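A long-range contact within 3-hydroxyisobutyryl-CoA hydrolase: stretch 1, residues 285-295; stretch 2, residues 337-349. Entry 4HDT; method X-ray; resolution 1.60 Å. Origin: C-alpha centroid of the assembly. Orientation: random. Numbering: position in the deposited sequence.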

ATOM      1  N   LEU A 285      -8.130 -12.154   2.053  1.00 13.23           N
ATOM      2  CA  LEU A 285      -7.181 -11.118   2.466  1.00 12.93           C
ATOM      3  C   LEU A 285      -6.241 -11.665   3.541  1.00 12.71           C
ATOM      4  O   LEU A 285      -5.033 -11.424   3.492  1.00 12.15           O
ATOM      5  CB  LEU A 285      -7.885  -9.854   2.934  1.00 12.81           C
ATOM      6  CG  LEU A 285      -7.079  -8.655   3.437  1.00 12.89           C
ATOM      7  CD1 LEU A 285      -6.037  -8.264   2.427  1.00 12.45           C
ATOM      8  CD2 LEU A 285      -7.971  -7.464   3.748  1.00 13.38           C
ATOM      9  N   GLU A 286      -6.780 -12.401   4.503  1.00 13.15           N
ATOM     10  CA  GLU A 286      -5.927 -12.985   5.549  1.00 13.24           C
ATOM     11  C   GLU A 286      -4.862 -13.930   4.994  1.00 13.68           C
ATOM     12  O   GLU A 286      -3.694 -13.847   5.386  1.00 13.89           O
ATOM     13  CB  GLU A 286      -6.756 -13.661   6.646  1.00 13.68           C
ATOM     14  CG  GLU A 286      -7.585 -12.714   7.484  1.00 13.39           C
ATOM     15  CD  GLU A 286      -8.904 -12.321   6.866  1.00 13.23           C
ATOM     16  OE1 GLU A 286      -9.336 -12.901   5.848  1.00 13.29           O
ATOM     17  OE2 GLU A 286      -9.521 -11.398   7.408  1.00 13.48           O
ATOM     18  N   ASP A 287      -5.229 -14.833   4.095  1.00 14.74           N
ATOM     19  CA  ASP A 287      -4.259 -15.730   3.497  1.00 15.39           C
ATOM     20  C   ASP A 287      -3.184 -14.989   2.718  1.00 13.97           C
ATOM     21  O   ASP A 287      -2.003 -15.369   2.726  1.00 14.15           O
ATOM     22  CB  ASP A 287      -4.937 -16.744   2.595  1.00 17.04           C
ATOM     23  CG  ASP A 287      -5.779 -17.747   3.354  1.00 18.69           C
ATOM     24  OD1 ASP A 287      -5.768 -17.747   4.610  1.00 19.70           O
ATOM     25  OD2 ASP A 287      -6.487 -18.493   2.634  1.00 21.36           O
ATOM     26  N   THR A 288      -3.563 -13.902   2.067  1.00 12.70           N
ATOM     27  CA  THR A 288      -2.614 -13.096   1.332  1.00 12.01           C
ATOM     28  C   THR A 288      -1.632 -12.418   2.283  1.00 11.38           C
ATOM     29  O   THR A 288      -0.406 -12.375   2.047  1.00 10.96           O
ATOM     30  CB  THR A 288      -3.340 -12.066   0.444  1.00 11.83           C
ATOM     31  OG1 THR A 288      -4.291 -12.737  -0.396  1.00 12.61           O
ATOM     32  CG2 THR A 288      -2.393 -11.326  -0.436  1.00 11.62           C
ATOM     33  N   LEU A 289      -2.162 -11.841   3.343  1.00 11.01           N
ATOM     34  CA  LEU A 289      -1.293 -11.216   4.361  1.00 11.11           C
ATOM     35  C   LEU A 289      -0.353 -12.241   4.984  1.00 11.98           C
ATOM     36  O   LEU A 289       0.737 -11.901   5.382  1.00 11.60           O
ATOM     37  CB  LEU A 289      -2.136 -10.541   5.448  1.00 10.84           C
ATOM     38  CG  LEU A 289      -2.848  -9.267   4.952  1.00 10.26           C
ATOM     39  CD1 LEU A 289      -4.022  -8.859   5.842  1.00 10.16           C
ATOM     40  CD2 LEU A 289      -1.861  -8.142   4.853  1.00  9.86           C
ATOM     41  N   ARG A 290      -0.796 -13.490   5.145  1.00 13.17           N
ATOM     42  CA  ARG A 290       0.108 -14.520   5.695  1.00 14.44           C
ATOM     43  C   ARG A 290       1.326 -14.730   4.798  1.00 13.81           C
ATOM     44  O   ARG A 290       2.424 -14.923   5.287  1.00 14.02           O
ATOM     45  CB  ARG A 290      -0.585 -15.879   5.816  1.00 16.67           C
ATOM     46  CG  ARG A 290      -1.661 -15.977   6.832  1.00 19.31           C
ATOM     47  CD  ARG A 290      -2.204 -17.422   6.783  1.00 21.90           C
ATOM     48  NE  ARG A 290      -3.662 -17.464   6.766  1.00 24.61           N
ATOM     49  CZ  ARG A 290      -4.411 -17.494   7.862  1.00 26.23           C
ATOM     50  NH1 ARG A 290      -3.874 -17.499   9.091  1.00 27.46           N
ATOM     51  NH2 ARG A 290      -5.718 -17.488   7.729  1.00 28.65           N
ATOM     52  N   GLN A 291       1.110 -14.701   3.484  1.00 13.04           N
ATOM     53  CA  GLN A 291       2.178 -14.821   2.513  1.00 12.87           C
ATOM     54  C   GLN A 291       3.075 -13.598   2.593  1.00 12.01           C
ATOM     55  O   GLN A 291       4.306 -13.707   2.630  1.00 12.02           O
ATOM     56  CB  GLN A 291       1.613 -14.975   1.107  1.00 13.12           C
ATOM     57  CG  GLN A 291       2.636 -15.084  -0.012  1.00 13.65           C
ATOM     58  CD  GLN A 291       1.953 -15.540  -1.289  1.00 14.19           C
ATOM     59  OE1 GLN A 291       1.776 -16.751  -1.510  1.00 15.93           O
ATOM     60  NE2 GLN A 291       1.524 -14.602  -2.082  1.00 14.27           N
ATOM     61  N   GLU A 292       2.463 -12.430   2.627  1.00 11.03           N
ATOM     62  CA  GLU A 292       3.228 -11.202   2.698  1.00 10.37           C
ATOM     63  C   GLU A 292       4.096 -11.175   3.960  1.00 10.57           C
ATOM     64  O   GLU A 292       5.218 -10.662   3.964  1.00 10.30           O
ATOM     65  CB  GLU A 292       2.301  -9.987   2.690  1.00  9.95           C
ATOM     66  CG  GLU A 292       1.654  -9.668   1.336  1.00  9.65           C
ATOM     67  CD  GLU A 292       0.677  -8.502   1.371  1.00  9.44           C
ATOM     68  OE1 GLU A 292       0.572  -7.836   2.412  1.00  9.08           O
ATOM     69  OE2 GLU A 292      -0.002  -8.250   0.342  1.00  9.17           O
ATOM     70  N   TYR A 293       3.594 -11.724   5.043  1.00 10.82           N
ATOM     71  CA  TYR A 293       4.357 -11.711   6.296  1.00 11.36           C
ATOM     72  C   TYR A 293       5.612 -12.590   6.166  1.00 11.82           C
ATOM     73  O   TYR A 293       6.683 -12.197   6.618  1.00 11.94           O
ATOM     74  CB  TYR A 293       3.474 -12.204   7.448  1.00 11.93           C
ATOM     75  CG  TYR A 293       4.125 -12.178   8.801  1.00 12.61           C
ATOM     76  CD1 TYR A 293       4.341 -10.956   9.467  1.00 12.63           C
ATOM     77  CD2 TYR A 293       4.507 -13.355   9.424  1.00 13.67           C
ATOM     78  CE1 TYR A 293       4.935 -10.910  10.703  1.00 13.38           C
ATOM     79  CE2 TYR A 293       5.111 -13.315  10.648  1.00 14.58           C
ATOM     80  CZ  TYR A 293       5.328 -12.115  11.297  1.00 14.23           C
ATOM     81  OH  TYR A 293       5.951 -12.176  12.541  1.00 15.19           O
ATOM     82  N   ARG A 294       5.482 -13.767   5.552  1.00 12.31           N
ATOM     83  CA  ARG A 294       6.666 -14.616   5.278  1.00 13.18           C
ATOM     84  C   ARG A 294       7.691 -13.835   4.449  1.00 12.53           C
ATOM     85  O   ARG A 294       8.883 -13.839   4.748  1.00 13.00           O
ATOM     86  CB  ARG A 294       6.299 -15.898   4.520  1.00 14.27           C
ATOM     87  CG  ARG A 294       5.421 -16.845   5.339  1.00 15.73           C
ATOM     88  CD  ARG A 294       4.964 -18.024   4.495  1.00 17.33           C
ATOM     89  NE  ARG A 294       4.484 -19.143   5.286  1.00 19.83           N
ATOM     90  CZ  ARG A 294       4.121 -20.333   4.776  1.00 21.47           C
ATOM     91  NH1 ARG A 294       4.151 -20.544   3.456  1.00 22.53           N
ATOM     92  NH2 ARG A 294       3.721 -21.312   5.582  1.00 23.44           N
ATOM     93  N   VAL A 295       7.210 -13.141   3.422  1.00 11.70           N
ATOM     94  CA  VAL A 295       8.088 -12.381   2.529  1.00 11.34           C
ATOM     95  C   VAL A 295       8.789 -11.245   3.276  1.00 11.10           C
ATOM     96  O   VAL A 295      10.015 -11.072   3.137  1.00 11.13           O
ATOM     97  CB  VAL A 295       7.314 -11.877   1.302  1.00 10.85           C
ATOM     98  CG1 VAL A 295       8.093 -10.888   0.450  1.00 10.61           C
ATOM     99  CG2 VAL A 295       6.856 -13.072   0.432  1.00 11.13           C
TER
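Stretch 2, residues 337-349: AYFAPVDPELTFE

Stretch 1 is helical throughout, from Leu285 to Val295. Stretch 2 has no regular helix or strand and runs along the helix in the opposite sense. Tyr338 lies beside Val295, with Tyr338 CA 4.8 Å from Val295 CA. Leu346 lies beside Arg290, with Leu346 CA 5.4 Å from Arg290 CA. Phe348 lies beside Glu286, with Phe348 CA 7.6 Å from Glu286 CA. From Ala340 to Leu346 the backbone is largely extended, and the peptide bond before Pro344 is cis. The two stretches bury 845 Å² between them, both sides summed.

Arg294 has the largest covered area, 127 Å². Its side chain reaches out nearly straight after chi1 in the m well. The guanidinium meets the carboxylate of Glu345 at its edge, in a two-pronged salt bridge. Arg294 NE donates to Glu345 OE1 at 3.0 Å, and Arg294 NH2 donates to Glu345 OE2 at 2.8 Å. The Glu345 side chain is bent, with chi1 and chi2 both m, and its carboxylate lies at this edge. One face of the guanidinium is covered by the backbone around Ala340 and Pro341; Arg294 NE is 3.6 Å from Pro341 CA. Water 4 accepts from Arg294 NH1 at 2.8 Å and donates to Phe339 O at 3.2 Å.

Leu346 is the next most covered, 87 Å². Its CA-to-CB bond points toward the helix, and the side chain packs between Leu289 and Tyr293. Leu346 CD2 is 3.8 Å from Leu289 CB, and Leu346 CB is 3.9 Å from Tyr293 CD2. The backbone here is held partly through solvent. Water 1 accepts from Leu346 N at 3.0 Å and donates to Arg290 O at 3.0 Å and to Glu345 OE1 at 2.8 Å. A weak hydrogen bond runs from Arg290 NH1 to Leu346 O at 3.5 Å.

Phe348 covers almost as much, 85 Å². Its ring lies flat against Glu286, whose CG sits 3.6 Å from the ring centroid and almost on the ring normal, a CH-pi contact. Leu289 CB approaches the ring edge, 4.0 Å from Phe348 CZ. Arg290 NH1 is also at that ring's edge, while Phe348 CD1 lies over one face of the guanidinium, 3.9 Å from Arg290 NH1. Asp287 OD1 forms a salt bridge with Arg290 NE at 3.0 Å.

At the other end, Val295 CG2 lies over one face of the Phe339 ring, 3.6 Å from Phe339 CE1. Val295 CA makes a CA-H...O contact with Tyr338 O at 3.3 Å.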

ATOM      1  N   ALA A 337      13.135 -18.759  -1.376  1.00 19.31           N
ATOM      2  CA  ALA A 337      13.519 -18.528   0.042  1.00 19.15           C
ATOM      3  C   ALA A 337      12.637 -17.491   0.747  1.00 17.77           C
ATOM      4  O   ALA A 337      12.452 -17.561   1.949  1.00 18.00           O
ATOM      5  CB  ALA A 337      14.971 -18.106   0.120  1.00 19.71           C
ATOM      6  N   TYR A 338      12.072 -16.542   0.011  1.00 16.50           N
ATOM      7  CA  TYR A 338      11.236 -15.515   0.625  1.00 15.18           C
ATOM      8  C   TYR A 338       9.871 -16.021   1.051  1.00 15.10           C
ATOM      9  O   TYR A 338       9.187 -15.376   1.833  1.00 14.64           O
ATOM     10  CB  TYR A 338      11.070 -14.318  -0.292  1.00 14.27           C
ATOM     11  CG  TYR A 338      12.253 -13.376  -0.331  1.00 13.95           C
ATOM     12  CD1 TYR A 338      13.424 -13.719  -0.997  1.00 14.64           C
ATOM     13  CD2 TYR A 338      12.148 -12.112   0.212  1.00 13.35           C
ATOM     14  CE1 TYR A 338      14.502 -12.833  -1.059  1.00 14.71           C
ATOM     15  CE2 TYR A 338      13.193 -11.200   0.131  1.00 13.49           C
ATOM     16  CZ  TYR A 338      14.367 -11.561  -0.501  1.00 14.00           C
ATOM     17  OH  TYR A 338      15.380 -10.639  -0.587  1.00 14.22           O
ATOM     18  N   PHE A 339       9.483 -17.207   0.575  1.00 15.76           N
ATOM     19  CA  PHE A 339       8.171 -17.771   0.834  1.00 16.02           C
ATOM     20  C   PHE A 339       8.230 -18.890   1.857  1.00 17.30           C
ATOM     21  O   PHE A 339       7.223 -19.541   2.091  1.00 17.92           O
ATOM     22  CB  PHE A 339       7.551 -18.249  -0.493  1.00 15.93           C
ATOM     23  CG  PHE A 339       7.307 -17.134  -1.453  1.00 14.94           C
ATOM     24  CD1 PHE A 339       6.141 -16.407  -1.385  1.00 14.28           C
ATOM     25  CD2 PHE A 339       8.254 -16.780  -2.415  1.00 14.96           C
ATOM     26  CE1 PHE A 339       5.924 -15.329  -2.234  1.00 13.56           C
ATOM     27  CE2 PHE A 339       8.035 -15.725  -3.277  1.00 14.24           C
ATOM     28  CZ  PHE A 339       6.881 -14.995  -3.188  1.00 13.64           C
ATOM     29  N   ALA A 340       9.376 -19.042   2.521  1.00 17.90           N
ATOM     30  CA  ALA A 340       9.530 -20.070   3.536  1.00 19.29           C
ATOM     31  C   ALA A 340       8.607 -19.828   4.729  1.00 19.32           C
ATOM     32  O   ALA A 340       8.321 -18.663   5.120  1.00 18.20           O
ATOM     33  CB  ALA A 340      10.968 -20.157   3.989  1.00 19.78           C
ATOM     34  N   PRO A 341       8.110 -20.934   5.314  1.00 20.80           N
ATOM     35  CA  PRO A 341       7.369 -20.852   6.576  1.00 20.84           C
ATOM     36  C   PRO A 341       8.143 -20.143   7.648  1.00 20.93           C
ATOM     37  O   PRO A 341       9.369 -20.250   7.705  1.00 21.49           O
ATOM     38  CB  PRO A 341       7.246 -22.319   7.013  1.00 22.06           C
ATOM     39  CG  PRO A 341       7.306 -23.101   5.760  1.00 22.61           C
ATOM     40  CD  PRO A 341       8.124 -22.301   4.768  1.00 21.98           C
ATOM     41  N   VAL A 342       7.417 -19.483   8.534  1.00 20.59           N
ATOM     42  CA  VAL A 342       8.017 -18.833   9.691  1.00 21.24           C
ATOM     43  C   VAL A 342       7.234 -19.269  10.931  1.00 21.49           C
ATOM     44  O   VAL A 342       6.151 -19.824  10.807  1.00 21.99           O
ATOM     45  CB  VAL A 342       8.004 -17.305   9.528  1.00 20.65           C
ATOM     46  CG1 VAL A 342       8.831 -16.911   8.311  1.00 20.53           C
ATOM     47  CG2 VAL A 342       6.578 -16.752   9.477  1.00 20.28           C
ATOM     48  N   ASP A 343       7.781 -19.015  12.111  1.00 21.91           N
ATOM     49  CA  ASP A 343       7.193 -19.512  13.353  1.00 22.47           C
ATOM     50  C   ASP A 343       7.340 -18.426  14.405  1.00 22.07           C
ATOM     51  O   ASP A 343       8.451 -18.190  14.886  1.00 22.14           O
ATOM     52  CB  ASP A 343       7.886 -20.797  13.782  1.00 24.07           C
ATOM     53  CG  ASP A 343       7.219 -21.451  14.994  1.00 25.53           C
ATOM     54  OD1 ASP A 343       6.379 -20.819  15.667  1.00 25.54           O
ATOM     55  OD2 ASP A 343       7.543 -22.610  15.299  1.00 27.34           O
ATOM     56  N   PRO A 344       6.224 -17.791  14.813  1.00 21.36           N
ATOM     57  CA  PRO A 344       4.867 -18.128  14.445  1.00 20.85           C
ATOM     58  C   PRO A 344       4.511 -17.534  13.095  1.00 19.52           C
ATOM     59  O   PRO A 344       5.054 -16.505  12.703  1.00 18.78           O
ATOM     60  CB  PRO A 344       4.030 -17.457  15.544  1.00 21.03           C
ATOM     61  CG  PRO A 344       4.808 -16.256  15.896  1.00 21.15           C
ATOM     62  CD  PRO A 344       6.250 -16.754  15.870  1.00 21.65           C
ATOM     63  N   GLU A 345       3.600 -18.198  12.409  1.00 19.53           N
ATOM     64  CA  GLU A 345       2.962 -17.622  11.246  1.00 18.96           C
ATOM     65  C   GLU A 345       2.049 -16.475  11.703  1.00 18.04           C
ATOM     66  O   GLU A 345       1.672 -16.372  12.884  1.00 18.63           O
ATOM     67  CB  GLU A 345       2.137 -18.671  10.521  1.00 19.56           C
ATOM     68  CG  GLU A 345       2.908 -19.890  10.043  1.00 20.96           C
ATOM     69  CD  GLU A 345       3.648 -19.721   8.726  1.00 21.39           C
ATOM     70  OE1 GLU A 345       3.610 -18.662   8.097  1.00 20.59           O
ATOM     71  OE2 GLU A 345       4.296 -20.689   8.294  1.00 23.67           O
ATOM     72  N   LEU A 346       1.667 -15.610  10.763  1.00 16.85           N
ATOM     73  CA  LEU A 346       0.730 -14.525  11.067  1.00 15.96           C
ATOM     74  C   LEU A 346      -0.632 -15.205  11.332  1.00 16.70           C
ATOM     75  O   LEU A 346      -1.064 -16.074  10.559  1.00 16.93           O
ATOM     76  CB  LEU A 346       0.652 -13.553   9.878  1.00 14.77           C
ATOM     77  CG  LEU A 346      -0.393 -12.451   9.988  1.00 14.10           C
ATOM     78  CD1 LEU A 346      -0.024 -11.495  11.097  1.00 14.07           C
ATOM     79  CD2 LEU A 346      -0.562 -11.672   8.709  1.00 13.59           C
ATOM     80  N   THR A 347      -1.251 -14.845  12.452  1.00 17.58           N
ATOM     81  CA  THR A 347      -2.588 -15.338  12.814  1.00 18.58           C
ATOM     82  C   THR A 347      -3.510 -14.162  13.158  1.00 18.31           C
ATOM     83  O   THR A 347      -3.054 -13.054  13.455  1.00 16.60           O
ATOM     84  CB  THR A 347      -2.526 -16.315  14.009  1.00 20.15           C
ATOM     85  OG1 THR A 347      -1.882 -15.676  15.124  1.00 20.57           O
ATOM     86  CG2 THR A 347      -1.751 -17.526  13.599  1.00 21.52           C
ATOM     87  N   PHE A 348      -4.825 -14.409  13.063  1.00 19.26           N
ATOM     88  CA  PHE A 348      -5.828 -13.333  13.152  1.00 19.23           C
ATOM     89  C   PHE A 348      -6.860 -13.521  14.249  1.00 22.42           C
ATOM     90  O   PHE A 348      -7.927 -12.917  14.226  1.00 24.22           O
ATOM     91  CB  PHE A 348      -6.538 -13.206  11.818  1.00 18.27           C
ATOM     92  CG  PHE A 348      -5.606 -12.876  10.710  1.00 16.58           C
ATOM     93  CD1 PHE A 348      -4.974 -13.895  10.014  1.00 16.28           C
ATOM     94  CD2 PHE A 348      -5.373 -11.573  10.348  1.00 15.67           C
ATOM     95  CE1 PHE A 348      -4.089 -13.614   8.997  1.00 15.90           C
ATOM     96  CE2 PHE A 348      -4.507 -11.286   9.325  1.00 15.26           C
ATOM     97  CZ  PHE A 348      -3.858 -12.304   8.643  1.00 15.38           C
ATOM     98  N   GLU A 349      -6.550 -14.350  15.208  1.00 24.54           N
ATOM     99  CA  GLU A 349      -7.532 -14.644  16.222  1.00 27.45           C
ATOM    100  C   GLU A 349      -7.413 -13.592  17.345  1.00 27.77           C
ATOM    101  O   GLU A 349      -6.450 -12.783  17.346  1.00 27.03           O
ATOM    102  CB  GLU A 349      -7.473 -16.147  16.525  1.00 30.09           C
ATOM    103  CG  GLU A 349      -7.967 -16.898  15.263  1.00 32.20           C
ATOM    104  CD  GLU A 349      -7.680 -18.393  15.207  1.00 35.53           C
ATOM    105  OE1 GLU A 349      -7.735 -19.042  16.260  1.00 36.95           O
ATOM    106  OE2 GLU A 349      -7.459 -18.938  14.085  1.00 36.44           O
TER
HETATM  107  O   HOH W   1       2.724 -16.006   8.031  1.00 15.21           O
HETATM  108  O   HOH W   2       7.226 -14.772  13.132  1.00 25.50           O
HETATM  109  O   HOH W   3      10.035 -16.498   4.946  1.00 16.96           O
HETATM  110  O   HOH W   4       4.297 -18.518   1.473  1.00 27.76           O